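Local structure of RagB/SusD domain protein (Flavobacterium johnsoniae, 5J5U) at residues L25-D30 / V109-R114; Q34-L39 / A69-R74; R74-N79 / Q113-I118. The protein probably binds chitin or its oligosaccharides at the cell surface, as the SusD homologue of a polysaccharide utilization locus that enables conversion of recalcitrant chitin. All blocks are in the same frame, centred on the assembly; numbering follows the deposited sequence.

Interaction 1: L25-D30 / V109-R114; sequences LCMSGD and VMVAQR
Met27 and Val111 mark the closest backbone approach, their CA atoms 7.3 Å apart, where segments 25-29 and 109-114, parts of helices 16-29 and 98-119, run at 40° with axes 11.3 Å apart. That spacing is bridged largely by one long side chain. Met27 reaches out extended as far as its sulfur, then bends at the last torsion (chi3 70°), which places its methyl group between Met110 and Arg114, residues one turn apart. CE rests 3.8 Å from Met110 CB, while SD lies 4.2 Å from Val111 CG2. On the other flank, CE sits 4.0 Å above the centre of the Arg114 guanidinium. This flat group is held at its rim: NH2 donates to Val111 O (3.3 Å) in both the guanidinium and carbonyl planes, and also forms a salt bridge with Glu80, while NH1 bonds to Tyr33 OH. A water links the two segments, donating to Met27 O at 2.6 Å and accepting from Arg114 NH1 at 2.9 Å. NH1 and NH2 both have polar partners, while the methyl lies over a face. Around the contact, His334 of strand 332-335 touches Met27, helix 178-195 packs on Met110 through Leu184, and helix 66-90 supplies Glu80.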
loop_
_atom_site.group_PDB
_atom_site.type_symbol
_atom_site.label_atom_id
_atom_site.label_comp_id
_atom_site.label_asym_id
_atom_site.label_seq_id
_atom_site.Cartn_x
_atom_site.Cartn_y
_atom_site.Cartn_z
ATOM N N LEU A 25 -2.735 6.259 -14.883
ATOM C CA LEU A 25 -2.046 5.105 -15.438
ATOM C C LEU A 25 -0.609 4.953 -14.858
ATOM O O LEU A 25 -0.133 3.840 -14.654
ATOM C CB LEU A 25 -2.031 5.195 -16.976
ATOM C CG LEU A 25 -3.335 4.707 -17.657
ATOM C CD1 LEU A 25 -3.424 5.063 -19.153
ATOM C CD2 LEU A 25 -3.536 3.198 -17.447
ATOM N N CYS A 26 0.057 6.059 -14.548
ATOM C CA CYS A 26 1.377 6.013 -13.937
ATOM C C CYS A 26 1.327 5.389 -12.521
ATOM O O CYS A 26 2.265 4.716 -12.082
ATOM C CB CYS A 26 1.979 7.419 -13.873
ATOM S SG CYS A 26 2.760 8.025 -15.406
ATOM N N MET A 27 0.227 5.602 -11.808
ATOM C CA MET A 27 0.170 5.129 -10.428
ATOM C C MET A 27 0.137 3.603 -10.267
ATOM O O MET A 27 0.315 3.112 -9.155
ATOM C CB MET A 27 -1.038 5.728 -9.712
ATOM C CG MET A 27 -0.888 7.198 -9.422
ATOM S SD MET A 27 -2.236 7.775 -8.377
ATOM C CE MET A 27 -1.828 6.981 -6.812
ATOM N N SER A 28 -0.056 2.850 -11.353
ATOM C CA SER A 28 -0.094 1.382 -11.249
ATOM C C SER A 28 0.605 0.678 -12.401
ATOM O O SER A 28 1.005 -0.463 -12.274
ATOM C CB SER A 28 -1.539 0.878 -11.170
ATOM O OG SER A 28 -2.190 1.023 -12.418
ATOM N N GLY A 29 0.743 1.355 -13.532
ATOM C CA GLY A 29 1.344 0.756 -14.709
ATOM C C GLY A 29 2.831 1.023 -14.882
ATOM O O GLY A 29 3.430 0.605 -15.875
ATOM N N ASP A 30 3.426 1.752 -13.944
ATOM C CA ASP A 30 4.867 1.996 -13.996
ATOM C C ASP A 30 5.544 0.813 -13.304
ATOM O O ASP A 30 5.642 0.765 -12.072
ATOM C CB ASP A 30 5.250 3.319 -13.320
ATOM C CG ASP A 30 6.685 3.740 -13.629
ATOM O OD1 ASP A 30 7.475 2.881 -14.086
ATOM O OD2 ASP A 30 7.033 4.914 -13.370
ATOM N N VAL A 109 -2.845 14.160 -3.612
ATOM C CA VAL A 109 -2.548 13.615 -2.291
ATOM C C VAL A 109 -2.102 12.153 -2.458
ATOM O O VAL A 109 -1.078 11.750 -1.922
ATOM C CB VAL A 109 -3.753 13.747 -1.325
ATOM C CG1 VAL A 109 -3.457 13.055 0.002
ATOM C CG2 VAL A 109 -4.092 15.228 -1.093
ATOM N N MET A 110 -2.836 11.386 -3.251
ATOM C CA MET A 110 -2.509 9.984 -3.459
ATOM C C MET A 110 -1.114 9.807 -4.059
ATOM O O MET A 110 -0.338 8.954 -3.610
ATOM C CB MET A 110 -3.554 9.335 -4.367
ATOM C CG MET A 110 -4.924 9.199 -3.716
ATOM S SD MET A 110 -6.198 8.598 -4.858
ATOM C CE MET A 110 -5.806 6.856 -4.912
ATOM N N VAL A 111 -0.790 10.631 -5.049
ATOM C CA VAL A 111 0.550 10.641 -5.615
ATOM C C VAL A 111 1.606 10.914 -4.518
ATOM O O VAL A 111 2.571 10.163 -4.400
ATOM C CB VAL A 111 0.688 11.713 -6.766
ATOM C CG1 VAL A 111 2.158 11.963 -7.152
ATOM C CG2 VAL A 111 -0.167 11.359 -8.014
ATOM N N ALA A 112 1.403 11.943 -3.696
ATOM C CA ALA A 112 2.486 12.428 -2.812
ATOM C C ALA A 112 2.598 11.640 -1.501
ATOM O O ALA A 112 3.678 11.531 -0.904
ATOM C CB ALA A 112 2.285 13.906 -2.506
ATOM N N GLN A 113 1.458 11.113 -1.056
ATOM C CA GLN A 113 1.374 10.331 0.170
ATOM C C GLN A 113 2.344 9.131 0.192
ATOM O O GLN A 113 3.006 8.879 1.203
ATOM C CB GLN A 113 -0.070 9.856 0.383
ATOM C CG GLN A 113 -0.243 8.869 1.506
ATOM C CD GLN A 113 -0.467 7.448 0.996
ATOM O OE1 GLN A 113 -1.423 7.189 0.242
ATOM N NE2 GLN A 113 0.414 6.511 1.410
ATOM N N ARG A 114 2.393 8.372 -0.891
ATOM C CA ARG A 114 3.351 7.278 -0.953
ATOM C C ARG A 114 4.773 7.865 -0.775
ATOM O O ARG A 114 5.572 7.383 0.061
ATOM C CB ARG A 114 3.202 6.501 -2.275
ATOM C CG ARG A 114 1.813 5.776 -2.432
ATOM C CD ARG A 114 1.387 5.600 -3.886
ATOM N NE ARG A 114 1.846 6.718 -4.708
ATOM C CZ ARG A 114 2.168 6.645 -5.995
ATOM N NH1 ARG A 114 2.049 5.504 -6.656
ATOM N NH2 ARG A 114 2.618 7.728 -6.624
HETATM O O HOH W 1 0.599 2.951 -6.625
#

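Interaction 2: Q34-L39 / A69-R74; sequences QHRTNL and ATALWR
The guanidinium of Arg36 runs on past Ala71, and the aliphatic stem behind it does the packing: CD lies 3.6 Å from Ala71 CB. NE of that flat group forms a salt bridge with Glu67, and NH1 bonds back to Tyr32 O. The contact is a steep helix crossing within the helical SusD-like fold, at 111° between segments 34-39 and 69-74, and the small Ala71 and Thr37 at the crossing suit the short axis separation of 7.9 Å. Two amides meet within 34-39, where the Asn38 amide gives ND2 to Gln34 OE1 (2.7 Å, 176° at the hydrogen), with the acceptor in the Asn38 amide plane; ND2 also reaches Phe413 O. Thr37 meets Leu72 with both branches, crossing it at about a right angle. A chi1 of -44° turns OG1 to Leu72 CB, 3.5 Å away, and to a water, while CG2, anti to the backbone N, meets Leu72 CD2 at 4.0 Å. Helix 69-74 is kinked here: the amides of Leu72 and Trp73 have lost their bonds to the preceding turn, and Tyr119 OH takes that of Trp73. That water accepts from Leu72 N at 3.3 Å and is hydrogen-bonded to Thr37 OG1 at 2.6 Å.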
loop_
_atom_site.group_PDB
_atom_site.type_symbol
_atom_site.label_atom_id
_atom_site.label_comp_id
_atom_site.label_asym_id
_atom_site.label_seq_id
_atom_site.Cartn_x
_atom_site.Cartn_y
_atom_site.Cartn_z
ATOM N N GLN A 34 6.899 -0.235 -9.272
ATOM C CA GLN A 34 6.097 -1.320 -8.706
ATOM C C GLN A 34 7.003 -2.494 -8.410
ATOM O O GLN A 34 6.857 -3.179 -7.390
ATOM C CB GLN A 34 4.968 -1.757 -9.654
ATOM C CG GLN A 34 3.864 -0.751 -9.804
ATOM C CD GLN A 34 3.076 -0.544 -8.513
ATOM O OE1 GLN A 34 3.063 -1.397 -7.613
ATOM N NE2 GLN A 34 2.424 0.603 -8.418
ATOM N N HIS A 35 7.950 -2.727 -9.308
ATOM C CA HIS A 35 8.877 -3.824 -9.118
ATOM C C HIS A 35 9.817 -3.515 -7.941
ATOM O O HIS A 35 10.059 -4.366 -7.080
ATOM C CB HIS A 35 9.677 -4.074 -10.417
ATOM C CG HIS A 35 10.424 -5.371 -10.438
ATOM N ND1 HIS A 35 11.272 -5.725 -11.466
ATOM C CD2 HIS A 35 10.442 -6.407 -9.563
ATOM C CE1 HIS A 35 11.793 -6.914 -11.216
ATOM N NE2 HIS A 35 11.305 -7.351 -10.068
ATOM N N ARG A 36 10.341 -2.293 -7.899
ATOM C CA ARG A 36 11.404 -1.978 -6.946
ATOM C C ARG A 36 10.875 -1.531 -5.561
ATOM O O ARG A 36 11.364 -1.979 -4.530
ATOM C CB ARG A 36 12.318 -0.908 -7.544
ATOM C CG ARG A 36 13.159 -1.422 -8.711
ATOM C CD ARG A 36 13.709 -0.283 -9.595
ATOM N NE ARG A 36 14.576 -0.814 -10.656
ATOM C CZ ARG A 36 14.132 -1.390 -11.770
ATOM N NH1 ARG A 36 12.829 -1.499 -11.988
ATOM N NH2 ARG A 36 14.984 -1.866 -12.664
ATOM N N THR A 37 9.850 -0.689 -5.535
ATOM C CA THR A 37 9.381 -0.142 -4.268
ATOM C C THR A 37 8.274 -0.969 -3.634
ATOM O O THR A 37 8.259 -1.147 -2.423
ATOM C CB THR A 37 8.862 1.295 -4.435
ATOM O OG1 THR A 37 9.769 2.033 -5.252
ATOM C CG2 THR A 37 8.765 1.968 -3.076
ATOM N N ASN A 38 7.358 -1.468 -4.455
ATOM C CA ASN A 38 6.247 -2.302 -3.988
ATOM C C ASN A 38 6.704 -3.748 -3.751
ATOM O O ASN A 38 6.716 -4.231 -2.597
ATOM C CB ASN A 38 5.085 -2.244 -5.014
ATOM C CG ASN A 38 3.838 -3.071 -4.610
ATOM O OD1 ASN A 38 3.795 -3.758 -3.583
ATOM N ND2 ASN A 38 2.817 -2.997 -5.453
ATOM N N LEU A 39 7.120 -4.411 -4.830
ATOM C CA LEU A 39 7.456 -5.827 -4.765
ATOM C C LEU A 39 8.721 -6.094 -3.950
ATOM O O LEU A 39 8.668 -6.766 -2.953
ATOM C CB LEU A 39 7.617 -6.412 -6.187
ATOM C CG LEU A 39 7.838 -7.934 -6.377
ATOM C CD1 LEU A 39 7.004 -8.747 -5.402
ATOM C CD2 LEU A 39 7.553 -8.405 -7.810
ATOM N N ALA A 69 16.108 1.736 -4.190
ATOM C CA ALA A 69 15.638 2.622 -3.142
ATOM C C ALA A 69 15.141 3.974 -3.674
ATOM O O ALA A 69 14.270 4.572 -3.039
ATOM C CB ALA A 69 16.740 2.845 -2.106
ATOM N N THR A 70 15.667 4.454 -4.820
ATOM C CA THR A 70 15.258 5.770 -5.298
ATOM C C THR A 70 14.282 5.766 -6.478
ATOM O O THR A 70 13.873 6.844 -6.945
ATOM C CB THR A 70 16.473 6.613 -5.715
ATOM O OG1 THR A 70 17.124 6.012 -6.840
ATOM C CG2 THR A 70 17.454 6.765 -4.552
ATOM N N ALA A 71 13.898 4.579 -6.947
ATOM C CA ALA A 71 12.967 4.441 -8.075
ATOM C C ALA A 71 11.617 5.194 -7.906
ATOM O O ALA A 71 11.155 5.884 -8.830
ATOM C CB ALA A 71 12.708 2.968 -8.334
ATOM N N LEU A 72 10.973 5.041 -6.744
ATOM C CA LEU A 72 9.751 5.804 -6.453
ATOM C C LEU A 72 10.016 7.323 -6.568
ATOM O O LEU A 72 9.294 8.028 -7.266
ATOM C CB LEU A 72 9.213 5.468 -5.058
ATOM C CG LEU A 72 7.863 6.058 -4.638
ATOM C CD1 LEU A 72 6.764 5.469 -5.490
ATOM C CD2 LEU A 72 7.585 5.810 -3.164
ATOM N N TRP A 73 11.062 7.812 -5.896
ATOM C CA TRP A 73 11.429 9.225 -5.973
ATOM C C TRP A 73 11.539 9.728 -7.421
ATOM O O TRP A 73 10.838 10.658 -7.848
ATOM C CB TRP A 73 12.747 9.438 -5.256
ATOM C CG TRP A 73 13.300 10.828 -5.316
ATOM C CD1 TRP A 73 13.950 11.415 -6.362
ATOM C CD2 TRP A 73 13.301 11.789 -4.253
ATOM N NE1 TRP A 73 14.330 12.693 -6.023
ATOM C CE2 TRP A 73 13.959 12.939 -4.729
ATOM C CE3 TRP A 73 12.807 11.784 -2.942
ATOM C CZ2 TRP A 73 14.133 14.071 -3.949
ATOM C CZ3 TRP A 73 12.975 12.908 -2.169
ATOM C CH2 TRP A 73 13.636 14.041 -2.681
ATOM N N ARG A 74 12.418 9.075 -8.163
ATOM C CA ARG A 74 12.733 9.476 -9.519
ATOM C C ARG A 74 11.504 9.486 -10.420
ATOM O O ARG A 74 11.299 10.447 -11.169
ATOM C CB ARG A 74 13.788 8.555 -10.099
ATOM C CG ARG A 74 13.872 8.618 -11.600
ATOM C CD ARG A 74 14.820 7.555 -12.117
ATOM N NE ARG A 74 15.230 7.842 -13.493
ATOM C CZ ARG A 74 14.601 7.391 -14.575
ATOM N NH1 ARG A 74 13.528 6.609 -14.457
ATOM N NH2 ARG A 74 15.055 7.718 -15.781
HETATM O O HOH W 2 11.848 3.127 -4.246
#

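Interaction 3: R74-N79 / Q113-I118; sequences RNVYAN and QRLTDI
With CG anti to the backbone N (chi1 -165°), Leu115 extends across the gap towards Tyr77, whose own CG lies beside its backbone N (chi1 -74°) so that the ring leans over to meet it. The setting is an antiparallel helical hairpin: helices 66-90 and 98-119 follow each other in the chain, and their segments 74-79 and 113-118 cross at 146° with axes 10.9 Å apart. At this separation side chains from both helices are needed to fill the interface, and Leu115 contributes the largest share of it.

One methyl does most of the work. Leu115 CD2 approaches the phenol end of Tyr77 obliquely, 3.3 Å from CZ and 3.1 Å from OH, closer than usual, so that the exact spacing is doubtful, and the two side chains cross at about a right angle. The same methyl lies 3.9 Å from Val76 CG1, so it is received between neighbouring residues of the facing helix. Tyr77 is fixed at its far end by a hydrogen bond from its OH to Pro123 O, while Trp73 packs edge-to-face with its ring; together these probably limit how far the phenol can shift.

Val76 divides its two branches between different partners. CG1 goes to Leu115, while CG2 turns to Arg114 and lies 3.7 Å from NH2, meeting the guanidinium obliquely. The valine thereby adds an apolar neighbour to a charged group whose NH2 is salt-bridged to Glu80.

On the far side of helix 98-119, polar links run alongside apolar contacts. Asp117 OD2 forms a salt bridge with Arg195, and its OD1 bonds to Tyr147 and Trp481. Within the helix, Gln113 NE2, which also bonds Glu417, reaches one turn forward to Asp117 OD2 at 3.0 Å, arriving from above the carboxylate plane.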
loop_
_atom_site.group_PDB
_atom_site.type_symbol
_atom_site.label_atom_id
_atom_site.label_comp_id
_atom_site.label_asym_id
_atom_site.label_seq_id
_atom_site.Cartn_x
_atom_site.Cartn_y
_atom_site.Cartn_z
ATOM N N ARG A 74 12.418 9.075 -8.163
ATOM C CA ARG A 74 12.733 9.476 -9.519
ATOM C C ARG A 74 11.504 9.486 -10.420
ATOM O O ARG A 74 11.299 10.447 -11.169
ATOM C CB ARG A 74 13.788 8.555 -10.099
ATOM C CG ARG A 74 13.872 8.618 -11.600
ATOM C CD ARG A 74 14.820 7.555 -12.117
ATOM N NE ARG A 74 15.230 7.842 -13.493
ATOM C CZ ARG A 74 14.601 7.391 -14.575
ATOM N NH1 ARG A 74 13.528 6.609 -14.457
ATOM N NH2 ARG A 74 15.055 7.718 -15.781
ATOM N N ASN A 75 10.658 8.458 -10.323
ATOM C CA ASN A 75 9.555 8.380 -11.264
ATOM C C ASN A 75 8.359 9.223 -10.858
ATOM O O ASN A 75 7.648 9.772 -11.718
ATOM C CB ASN A 75 9.137 6.933 -11.499
ATOM C CG ASN A 75 9.992 6.262 -12.575
ATOM O OD1 ASN A 75 11.160 6.602 -12.757
ATOM N ND2 ASN A 75 9.388 5.376 -13.340
ATOM N N VAL A 76 8.136 9.369 -9.564
ATOM C CA VAL A 76 7.089 10.282 -9.140
ATOM C C VAL A 76 7.442 11.726 -9.556
ATOM O O VAL A 76 6.612 12.417 -10.130
ATOM C CB VAL A 76 6.833 10.208 -7.606
ATOM C CG1 VAL A 76 6.121 11.454 -7.124
ATOM C CG2 VAL A 76 6.024 8.970 -7.271
ATOM N N TYR A 77 8.675 12.163 -9.332
ATOM C CA TYR A 77 8.988 13.523 -9.727
ATOM C C TYR A 77 9.088 13.685 -11.248
ATOM O O TYR A 77 8.742 14.736 -11.771
ATOM C CB TYR A 77 10.271 14.000 -9.051
ATOM C CG TYR A 77 10.041 14.303 -7.591
ATOM C CD1 TYR A 77 9.117 15.273 -7.197
ATOM C CD2 TYR A 77 10.720 13.610 -6.606
ATOM C CE1 TYR A 77 8.900 15.552 -5.849
ATOM C CE2 TYR A 77 10.500 13.873 -5.268
ATOM C CZ TYR A 77 9.587 14.832 -4.894
ATOM O OH TYR A 77 9.386 15.068 -3.556
ATOM N N ALA A 78 9.551 12.669 -11.970
ATOM C CA ALA A 78 9.637 12.795 -13.424
ATOM C C ALA A 78 8.259 12.784 -14.110
ATOM O O ALA A 78 7.999 13.587 -15.006
ATOM C CB ALA A 78 10.513 11.707 -13.992
ATOM N N ASN A 79 7.351 11.924 -13.661
ATOM C CA ASN A 79 6.130 11.672 -14.429
ATOM C C ASN A 79 4.857 12.221 -13.814
ATOM O O ASN A 79 4.025 12.768 -14.533
ATOM C CB ASN A 79 5.930 10.165 -14.655
ATOM C CG ASN A 79 7.070 9.534 -15.442
ATOM O OD1 ASN A 79 7.652 10.173 -16.325
ATOM N ND2 ASN A 79 7.395 8.272 -15.125
ATOM N N GLN A 113 1.458 11.113 -1.056
ATOM C CA GLN A 113 1.374 10.331 0.170
ATOM C C GLN A 113 2.344 9.131 0.192
ATOM O O GLN A 113 3.006 8.879 1.203
ATOM C CB GLN A 113 -0.070 9.856 0.383
ATOM C CG GLN A 113 -0.243 8.869 1.506
ATOM C CD GLN A 113 -0.467 7.448 0.996
ATOM O OE1 GLN A 113 -1.423 7.189 0.242
ATOM N NE2 GLN A 113 0.414 6.511 1.410
ATOM N N ARG A 114 2.393 8.372 -0.891
ATOM C CA ARG A 114 3.351 7.278 -0.953
ATOM C C ARG A 114 4.773 7.865 -0.775
ATOM O O ARG A 114 5.572 7.383 0.061
ATOM C CB ARG A 114 3.202 6.501 -2.275
ATOM C CG ARG A 114 1.813 5.776 -2.432
ATOM C CD ARG A 114 1.387 5.600 -3.886
ATOM N NE ARG A 114 1.846 6.718 -4.708
ATOM C CZ ARG A 114 2.168 6.645 -5.995
ATOM N NH1 ARG A 114 2.049 5.504 -6.656
ATOM N NH2 ARG A 114 2.618 7.728 -6.624
ATOM N N LEU A 115 5.036 8.965 -1.485
ATOM C CA LEU A 115 6.353 9.586 -1.510
ATOM C C LEU A 115 6.871 9.928 -0.104
ATOM O O LEU A 115 7.924 9.422 0.314
ATOM C CB LEU A 115 6.328 10.838 -2.398
ATOM C CG LEU A 115 7.678 11.427 -2.823
ATOM C CD1 LEU A 115 8.504 10.410 -3.579
ATOM C CD2 LEU A 115 7.448 12.629 -3.703
ATOM N N THR A 116 6.118 10.745 0.633
ATOM C CA THR A 116 6.567 11.184 1.955
ATOM C C THR A 116 6.638 9.944 2.853
ATOM O O THR A 116 7.621 9.746 3.597
ATOM C CB THR A 116 5.657 12.320 2.542
ATOM O OG1 THR A 116 6.124 12.728 3.832
ATOM C CG2 THR A 116 4.149 11.929 2.588
ATOM N N ASP A 117 5.668 9.040 2.695
ATOM C CA ASP A 117 5.619 7.890 3.591
ATOM C C ASP A 117 6.885 7.032 3.425
ATOM O O ASP A 117 7.339 6.376 4.380
ATOM C CB ASP A 117 4.375 7.071 3.343
ATOM C CG ASP A 117 3.159 7.642 4.047
ATOM O OD1 ASP A 117 3.322 8.633 4.796
ATOM O OD2 ASP A 117 2.047 7.081 3.852
ATOM N N ILE A 118 7.467 7.058 2.225
ATOM C CA ILE A 118 8.675 6.279 2.001
ATOM C C ILE A 118 9.947 7.113 2.354
ATOM O O ILE A 118 10.906 6.565 2.921
ATOM C CB ILE A 118 8.721 5.740 0.571
ATOM C CG1 ILE A 118 7.806 4.518 0.442
ATOM C CG2 ILE A 118 10.134 5.306 0.184
ATOM C CD1 ILE A 118 8.353 3.286 1.172
#

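How the interactions relate
Together the contacts tie four helices, 16-29, 31-45, 66-90 and 98-119, into one helical core. Interactions 1 and 3 have centres about 8 Å apart and share Arg114, which faces Met27 in one and Val76 in the other. Interactions 1 and 2, centres about 11 Å apart, meet where Arg114 O lies 4.1 Å from Leu72 CD2. Interactions 2 and 3, centres about 9 Å apart, follow one another along helix 66-90, and Leu72 CD2 continues the apolar seam to Ile118 CG1 at 3.8 Å. Asp30 and Asn75 also meet between interactions 1 and 3, in a probable hydrogen bond whose modelled length is doubtful. With no ligand marking a glycan site here, all three read as core packing.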